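Local structure of pyridoxine 4-oxidase (Mesorhizobium loti, 4HA6) at residues Leu221-Asn226 / Ser263-His268; Leu231-Arg236 / Ala240-Asp245. The protein is an FAD-dependent oxidase of the GMC family that probably oxidises pyridoxine to pyridoxal, with molecular oxygen as electron acceptor. All coordinates share one frame; numbering follows the deposited sequence. Where two conformers were deposited one is given.

Interaction 1: Leu221-Asn226 / Ser263-His268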
ATOM      1  N   LEU A 221     -23.748   5.976   4.712  1.00  7.15           N
ATOM      2  CA  LEU A 221     -24.480   5.763   3.469  1.00  8.40           C
ATOM      3  C   LEU A 221     -25.894   5.412   3.890  1.00 13.37           C
ATOM      4  O   LEU A 221     -26.088   4.584   4.787  1.00 12.61           O
ATOM      5  CB  LEU A 221     -23.908   4.586   2.680  1.00 11.73           C
ATOM      6  CG  LEU A 221     -22.407   4.641   2.438  1.00 11.14           C
ATOM      7  CD1 LEU A 221     -21.903   3.328   1.877  1.00  6.05           C
ATOM      8  CD2 LEU A 221     -22.098   5.795   1.503  1.00  7.97           C
ATOM      9  N   LYS A 222     -26.881   6.027   3.246  1.00  7.23           N
ATOM     10  CA  LYS A 222     -28.268   5.771   3.599  1.00  5.85           C
ATOM     11  C   LYS A 222     -28.926   4.849   2.579  1.00 11.13           C
ATOM     12  O   LYS A 222     -28.774   5.019   1.358  1.00  8.01           O
ATOM     13  CB  LYS A 222     -29.029   7.086   3.757  1.00 18.31           C
ATOM     14  CG  LYS A 222     -28.503   7.943   4.905  1.00 24.76           C
ATOM     15  CD  LYS A 222     -29.364   9.198   5.123  1.00 43.96           C
ATOM     16  CE  LYS A 222     -29.004   9.917   6.425  1.00 57.03           C
ATOM     17  NZ  LYS A 222     -29.908  11.089   6.677  1.00 56.09           N
ATOM     18  N   LEU A 223     -29.635   3.850   3.093  1.00  9.26           N
ATOM     19  CA  LEU A 223     -30.182   2.790   2.255  1.00 12.54           C
ATOM     20  C   LEU A 223     -31.682   2.927   2.010  1.00 16.90           C
ATOM     21  O   LEU A 223     -32.425   3.446   2.845  1.00 18.21           O
ATOM     22  CB  LEU A 223     -29.910   1.418   2.886  1.00  8.90           C
ATOM     23  CG  LEU A 223     -28.561   0.725   2.672  1.00 18.04           C
ATOM     24  CD1 LEU A 223     -27.429   1.714   2.504  1.00 12.45           C
ATOM     25  CD2 LEU A 223     -28.276  -0.254   3.810  1.00  3.68           C
ATOM     26  N   GLU A 224     -32.105   2.418   0.860  1.00 14.40           N
ATOM     27  CA  GLU A 224     -33.503   2.256   0.525  1.00 24.35           C
ATOM     28  C   GLU A 224     -33.594   0.948  -0.249  1.00 19.20           C
ATOM     29  O   GLU A 224     -33.106   0.860  -1.377  1.00 23.82           O
ATOM     30  CB  GLU A 224     -33.976   3.428  -0.342  1.00 22.25           C
ATOM     31  CG  GLU A 224     -35.437   3.353  -0.766  1.00 40.76           C
ATOM     32  CD  GLU A 224     -35.940   4.664  -1.351  1.00 53.65           C
ATOM     33  OE1 GLU A 224     -35.321   5.178  -2.314  1.00 42.21           O
ATOM     34  OE2 GLU A 224     -36.954   5.184  -0.837  1.00 55.64           O
ATOM     35  N   GLY A 225     -34.203  -0.071   0.357  1.00 14.71           N
ATOM     36  CA  GLY A 225     -34.226  -1.392  -0.245  1.00 11.12           C
ATOM     37  C   GLY A 225     -32.815  -1.927  -0.469  1.00 21.77           C
ATOM     38  O   GLY A 225     -31.979  -1.909   0.438  1.00 13.81           O
ATOM     39  N   ASN A 226     -32.535  -2.396  -1.681  1.00 17.08           N
ATOM     40  CA  ASN A 226     -31.206  -2.927  -1.979  1.00 14.40           C
ATOM     41  C   ASN A 226     -30.264  -1.922  -2.622  1.00 18.58           C
ATOM     42  O   ASN A 226     -29.332  -2.307  -3.331  1.00 15.86           O
ATOM     43  CB  ASN A 226     -31.307  -4.161  -2.858  1.00 12.59           C
ATOM     44  CG  ASN A 226     -32.030  -5.292  -2.172  1.00 30.35           C
ATOM     45  OD1 ASN A 226     -31.895  -5.484  -0.960  1.00 25.53           O
ATOM     46  ND2 ASN A 226     -32.816  -6.044  -2.936  1.00 25.77           N
ATOM     47  N   SER A 263     -22.513   2.767   8.750  1.00  4.40           N
ATOM     48  CA  SER A 263     -23.762   2.771   7.994  1.00  4.45           C
ATOM     49  C   SER A 263     -24.615   1.564   8.339  1.00 11.50           C
ATOM     50  O   SER A 263     -25.680   1.364   7.752  1.00  8.07           O
ATOM     51  CB  SER A 263     -23.492   2.785   6.492  1.00  8.79           C
ATOM     52  OG  SER A 263     -22.681   3.885   6.120  1.00  8.45           O
ATOM     53  N   GLY A 264     -24.149   0.759   9.293  1.00  7.68           N
ATOM     54  CA  GLY A 264     -24.909  -0.398   9.729  1.00  9.11           C
ATOM     55  C   GLY A 264     -24.701  -1.577   8.805  1.00  8.79           C
ATOM     56  O   GLY A 264     -25.519  -2.500   8.774  1.00  5.04           O
ATOM     57  N   ILE A 265     -23.606  -1.551   8.046  1.00  6.80           N
ATOM     58  CA  ILE A 265     -23.274  -2.669   7.164  1.00  8.05           C
ATOM     59  C   ILE A 265     -21.990  -3.319   7.663  1.00  7.48           C
ATOM     60  O   ILE A 265     -20.924  -2.684   7.666  1.00  8.71           O
ATOM     61  CB  ILE A 265     -23.089  -2.189   5.708  1.00 10.14           C
ATOM     62  CG1 ILE A 265     -24.369  -1.515   5.187  1.00  6.90           C
ATOM     63  CG2 ILE A 265     -22.712  -3.336   4.809  1.00  3.37           C
ATOM     64  CD1 ILE A 265     -24.218  -0.958   3.766  1.00  6.02           C
ATOM     65  N   GLY A 266     -22.079  -4.576   8.098  1.00  8.16           N
ATOM     66  CA  GLY A 266     -20.956  -5.220   8.766  1.00  6.12           C
ATOM     67  C   GLY A 266     -21.368  -6.269   9.788  1.00  5.76           C
ATOM     68  O   GLY A 266     -22.535  -6.641   9.864  1.00  8.41           O
ATOM     69  N   PRO A 267     -20.400  -6.763  10.573  1.00  4.84           N
ATOM     70  CA  PRO A 267     -20.652  -7.809  11.570  1.00  5.99           C
ATOM     71  C   PRO A 267     -21.671  -7.345  12.611  1.00  4.99           C
ATOM     72  O   PRO A 267     -21.432  -6.336  13.271  1.00  3.76           O
ATOM     73  CB  PRO A 267     -19.276  -8.007  12.228  1.00  5.66           C
ATOM     74  CG  PRO A 267     -18.275  -7.431  11.244  1.00  5.44           C
ATOM     75  CD  PRO A 267     -19.006  -6.279  10.618  1.00  3.94           C
ATOM     76  N   HIS A 268     -22.782  -8.063  12.737  1.00  8.95           N
ATOM     77  CA  HIS A 268     -23.902  -7.654  13.596  1.00  3.76           C
ATOM     78  C   HIS A 268     -23.377  -7.451  15.006  1.00  8.66           C
ATOM     79  O   HIS A 268     -23.733  -6.479  15.678  1.00  6.18           O
ATOM     80  CB  HIS A 268     -24.982  -8.750  13.572  1.00  9.27           C
ATOM     81  CG  HIS A 268     -26.274  -8.382  14.248  1.00  8.19           C
ATOM     82  ND1 HIS A 268     -27.363  -9.232  14.259  1.00  9.65           N
ATOM     83  CD2 HIS A 268     -26.651  -7.280  14.935  1.00  8.45           C
ATOM     84  CE1 HIS A 268     -28.356  -8.664  14.924  1.00  6.84           C
ATOM     85  NE2 HIS A 268     -27.952  -7.480  15.349  1.00  9.62           N
TER
HETATM   86  O   HOH W   1     -27.447   3.196   6.668  1.00 10.43           O
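Ser-263 turns its hydroxyl anti to its own carbonyl carbon (chi1 -56°), which carries OG across to the backbone amide of Leu-221, while in Leu-223 a first torsion of -83° sets the branch from which CD2 reaches Ile-265. The contact joins the first strand of the FAD domain's beta meander to the C-terminal end of helix 252-262, where Gly-264, with positive phi, completes a Schellman motif before the short strand 265-266. It illustrates how a helix end can be fastened to a strand without a beta bridge. The Leu-221 N to Ser-263 OG hydrogen bond is 2.7 Å long and almost straight, 173° at the hydrogen. The same hydroxyl is also hydrogen-bonded to the carbonyl O of Leu-259, one turn back in the helix, so a buried polar atom is gripped by two backbone groups and its rotation is fixed. Leu-221 CB and CG pass alongside OG, with CB 3.7 Å from it, and the leucine packs further on Leu-259 and Leu-260. Farther along, the side chains of Leu-223 and Ile-265 cross at a slant; Leu-279 and Ile-280 add to the apolar surroundings of Leu-223. One water bridges the two backbones, donating to Leu-221 O at 2.7 Å and to Ser-263 O at 2.8 Å. The apolar touch is methyl to methyl, Leu-223 CD2 lying 4.1 Å from Ile-265 CD1.

Interaction 2: Leu231-Arg236 / Ala240-Asp245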
ATOM      1  N   LEU A 231     -25.835   9.888   0.630  1.00 12.80           N
ATOM      2  CA  LEU A 231     -24.678   9.919   1.521  1.00  7.91           C
ATOM      3  C   LEU A 231     -24.801  11.109   2.447  1.00 15.40           C
ATOM      4  O   LEU A 231     -25.152  12.205   2.002  1.00 14.65           O
ATOM      5  CB  LEU A 231     -23.377  10.090   0.730  1.00 10.72           C
ATOM      6  CG  LEU A 231     -23.025   9.145  -0.409  1.00 13.69           C
ATOM      7  CD1 LEU A 231     -23.744   9.573  -1.679  1.00 13.47           C
ATOM      8  CD2 LEU A 231     -21.528   9.150  -0.611  1.00 11.26           C
ATOM      9  N   GLU A 232     -24.497  10.908   3.726  1.00  9.15           N
ATOM     10  CA  GLU A 232     -24.433  12.013   4.676  1.00 11.99           C
ATOM     11  C   GLU A 232     -23.007  12.517   4.698  1.00 14.85           C
ATOM     12  O   GLU A 232     -22.070  11.761   5.011  1.00 11.66           O
ATOM     13  CB  GLU A 232     -24.852  11.554   6.080  1.00  9.17           C
ATOM     14  CG  GLU A 232     -24.761  12.647   7.138  1.00 20.89           C
ATOM     15  CD  GLU A 232     -24.972  12.118   8.552  1.00 21.54           C
ATOM     16  OE1 GLU A 232     -24.458  11.021   8.862  1.00 18.98           O
ATOM     17  OE2 GLU A 232     -25.649  12.803   9.351  1.00 23.33           O
ATOM     18  N   VAL A 233     -22.831  13.785   4.349  1.00 11.60           N
ATOM     19  CA  VAL A 233     -21.492  14.361   4.292  1.00 10.45           C
ATOM     20  C   VAL A 233     -21.312  15.410   5.381  1.00 20.98           C
ATOM     21  O   VAL A 233     -22.156  16.287   5.559  1.00 15.79           O
ATOM     22  CB  VAL A 233     -21.196  14.955   2.917  1.00 15.99           C
ATOM     23  CG1 VAL A 233     -19.778  15.518   2.884  1.00 13.16           C
ATOM     24  CG2 VAL A 233     -21.364  13.882   1.860  1.00 13.08           C
ATOM     25  N   VAL A 234     -20.214  15.293   6.116  1.00 13.45           N
ATOM     26  CA  VAL A 234     -19.915  16.179   7.228  1.00 16.26           C
ATOM     27  C   VAL A 234     -18.730  17.085   6.872  1.00 18.21           C
ATOM     28  O   VAL A 234     -17.609  16.615   6.610  1.00 16.12           O
ATOM     29  CB  VAL A 234     -19.591  15.366   8.489  1.00 18.87           C
ATOM     30  CG1 VAL A 234     -19.238  16.292   9.633  1.00 15.64           C
ATOM     31  CG2 VAL A 234     -20.785  14.459   8.860  1.00 14.36           C
ATOM     32  N   GLY A 235     -18.980  18.390   6.846  1.00 21.53           N
ATOM     33  CA  GLY A 235     -17.936  19.344   6.516  1.00 26.97           C
ATOM     34  C   GLY A 235     -17.624  20.282   7.666  1.00 32.72           C
ATOM     35  O   GLY A 235     -18.179  20.147   8.761  1.00 33.98           O
ATOM     36  N   ARG A 236     -16.737  21.237   7.400  1.00 36.86           N
ATOM     37  CA  ARG A 236     -16.332  22.226   8.398  0.59 48.69           C
ATOM     38  C   ARG A 236     -17.520  23.014   8.942  1.00 52.55           C
ATOM     39  O   ARG A 236     -17.463  23.551  10.049  1.00 61.84           O
ATOM     40  CB  ARG A 236     -15.305  23.197   7.809  0.59 49.63           C
ATOM     41  CG  ARG A 236     -13.874  22.686   7.811  0.59 50.88           C
ATOM     42  CD  ARG A 236     -12.897  23.771   7.363  0.59 51.47           C
ATOM     43  NE  ARG A 236     -13.093  24.154   5.966  0.59 49.77           N
ATOM     44  CZ  ARG A 236     -12.602  23.475   4.933  0.59 43.57           C
ATOM     45  NH1 ARG A 236     -11.894  22.373   5.141  0.59 35.70           N
ATOM     46  NH2 ARG A 236     -12.825  23.889   3.693  0.59 39.37           N
ATOM     47  N   ALA A 240     -24.746  17.612   5.467  1.00 21.05           N
ATOM     48  CA  ALA A 240     -25.611  17.747   4.299  1.00 22.83           C
ATOM     49  C   ALA A 240     -25.799  16.394   3.615  1.00 20.75           C
ATOM     50  O   ALA A 240     -24.916  15.532   3.686  1.00 16.00           O
ATOM     51  CB  ALA A 240     -25.035  18.760   3.324  1.00 18.91           C
ATOM     52  N   GLU A 241     -26.945  16.212   2.962  1.00 14.29           N
ATOM     53  CA  GLU A 241     -27.266  14.952   2.296  1.00  9.38           C
ATOM     54  C   GLU A 241     -27.001  15.033   0.796  1.00 23.33           C
ATOM     55  O   GLU A 241     -27.428  15.970   0.124  1.00 15.43           O
ATOM     56  CB  GLU A 241     -28.722  14.577   2.555  1.00 18.44           C
ATOM     57  CG  GLU A 241     -29.147  13.239   1.960  1.00 22.36           C
ATOM     58  CD  GLU A 241     -30.513  12.785   2.442  1.00 29.70           C
ATOM     59  OE1 GLU A 241     -31.418  13.640   2.576  1.00 30.49           O
ATOM     60  OE2 GLU A 241     -30.676  11.569   2.694  1.00 23.18           O
ATOM     61  N   VAL A 242     -26.293  14.039   0.273  1.00 20.70           N
ATOM     62  CA  VAL A 242     -25.898  14.039  -1.125  1.00 15.94           C
ATOM     63  C   VAL A 242     -26.480  12.817  -1.823  1.00 15.39           C
ATOM     64  O   VAL A 242     -26.375  11.692  -1.324  1.00 11.98           O
ATOM     65  CB  VAL A 242     -24.361  14.098  -1.260  1.00 18.64           C
ATOM     66  CG1 VAL A 242     -23.904  13.678  -2.655  1.00 16.99           C
ATOM     67  CG2 VAL A 242     -23.866  15.498  -0.929  1.00 24.10           C
ATOM     68  N   PHE A 243     -27.119  13.044  -2.963  1.00 10.70           N
ATOM     69  CA  PHE A 243     -27.773  11.957  -3.686  1.00 14.95           C
ATOM     70  C   PHE A 243     -26.950  11.488  -4.874  1.00 20.86           C
ATOM     71  O   PHE A 243     -26.176  12.264  -5.445  1.00 18.66           O
ATOM     72  CB  PHE A 243     -29.161  12.394  -4.131  1.00 17.57           C
ATOM     73  CG  PHE A 243     -30.081  12.682  -2.989  1.00 19.20           C
ATOM     74  CD1 PHE A 243     -30.913  11.690  -2.489  1.00 17.58           C
ATOM     75  CD2 PHE A 243     -30.103  13.938  -2.397  1.00 21.32           C
ATOM     76  CE1 PHE A 243     -31.762  11.950  -1.416  1.00 19.71           C
ATOM     77  CE2 PHE A 243     -30.948  14.205  -1.328  1.00 23.07           C
ATOM     78  CZ  PHE A 243     -31.776  13.211  -0.840  1.00 25.48           C
ATOM     79  N   ALA A 244     -27.114  10.213  -5.230  1.00 16.95           N
ATOM     80  CA  ALA A 244     -26.333   9.592  -6.302  1.00 17.25           C
ATOM     81  C   ALA A 244     -26.988   8.319  -6.832  1.00 15.54           C
ATOM     82  O   ALA A 244     -27.675   7.603  -6.095  1.00 16.39           O
ATOM     83  CB  ALA A 244     -24.923   9.271  -5.813  1.00 18.85           C
ATOM     84  N   ASP A 245     -26.738   8.030  -8.106  1.00  8.66           N
ATOM     85  CA  ASP A 245     -27.192   6.800  -8.736  1.00 13.61           C
ATOM     86  C   ASP A 245     -26.231   5.635  -8.445  1.00 15.31           C
ATOM     87  O   ASP A 245     -26.661   4.490  -8.266  1.00  9.69           O
ATOM     88  CB  ASP A 245     -27.304   6.997 -10.252  1.00 25.52           C
ATOM     89  CG  ASP A 245     -28.497   7.859 -10.652  1.00 29.54           C
ATOM     90  OD1 ASP A 245     -29.261   8.289  -9.760  1.00 19.31           O
ATOM     91  OD2 ASP A 245     -28.673   8.089 -11.869  1.00 38.56           O
TER
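Leu-231 reaches the carbonyl O of Val-242 with two atoms of its side chain, CB and CD1. Its CB lies 4.0 Å from Val-242 O. From there CG is placed anti to the leucine's own carbonyl carbon (chi1 -54°), and CD1 comes to 3.4 Å from the same oxygen. That methyl also meets Val-242 CG1, at 4.2 Å, and the CB of Ala-244 just past the end of the strand, while the residue as a whole packs on Val-5 and Val-7 of the parallel sheet. The backbones beneath are those of a beta hairpin, formed by the second and third strands of the FAD domain's three-stranded antiparallel meander. Leu-231 with Val-242 and Val-233 with Ala-240 are hydrogen-bonded pairs, each closed by two amide-carbonyl bonds; Glu-232 with Glu-241 is the non-hydrogen-bonded pair between them. The Leu-231 N to Val-242 O bond is 2.7 Å long, and that from Val-233 N to Ala-240 O is 2.8 Å. On the face with Leu-231, Val-233 CG2 meets Val-242 CG2 at 4.1 Å; this face turns to the Rossmann-type sheet, Val-233 touching Ile-31 and Val-242 touching Leu-29. The other face carries the two glutamates, each held by polar partners. Glu-232 forms salt bridges with Arg-219 and Arg-220 of the first meander strand, which hold its carboxylate and should favour its charged form. Glu-241 is extended, its CG 4.1 Å from Leu-231 O, and its OE2 is hydrogen-bonded to Ser-230 OG.

From the N terminus, the chain first builds strands 4-7 and 28-31 and, much later, 210-213 of the parallel FAD-binding sheet, then runs through the meander of strands 217-224, 227-235 and 238-243. Interaction 2 closes the short hairpin turn between the last two of these, pairing the second and third meander strands. The chain next returns to the parallel sheet as strand 246-249, continues into helix 252-262, and leaves it at the residues that complete interaction 1, which brings the first meander strand to the connection between that helix and strand 265-266. The wider loop of interaction 1 therefore encloses the whole of interaction 2, without crossing. The two contacts meet where Leu-221 CD2 packs 4.0 Å from Leu-231 CG.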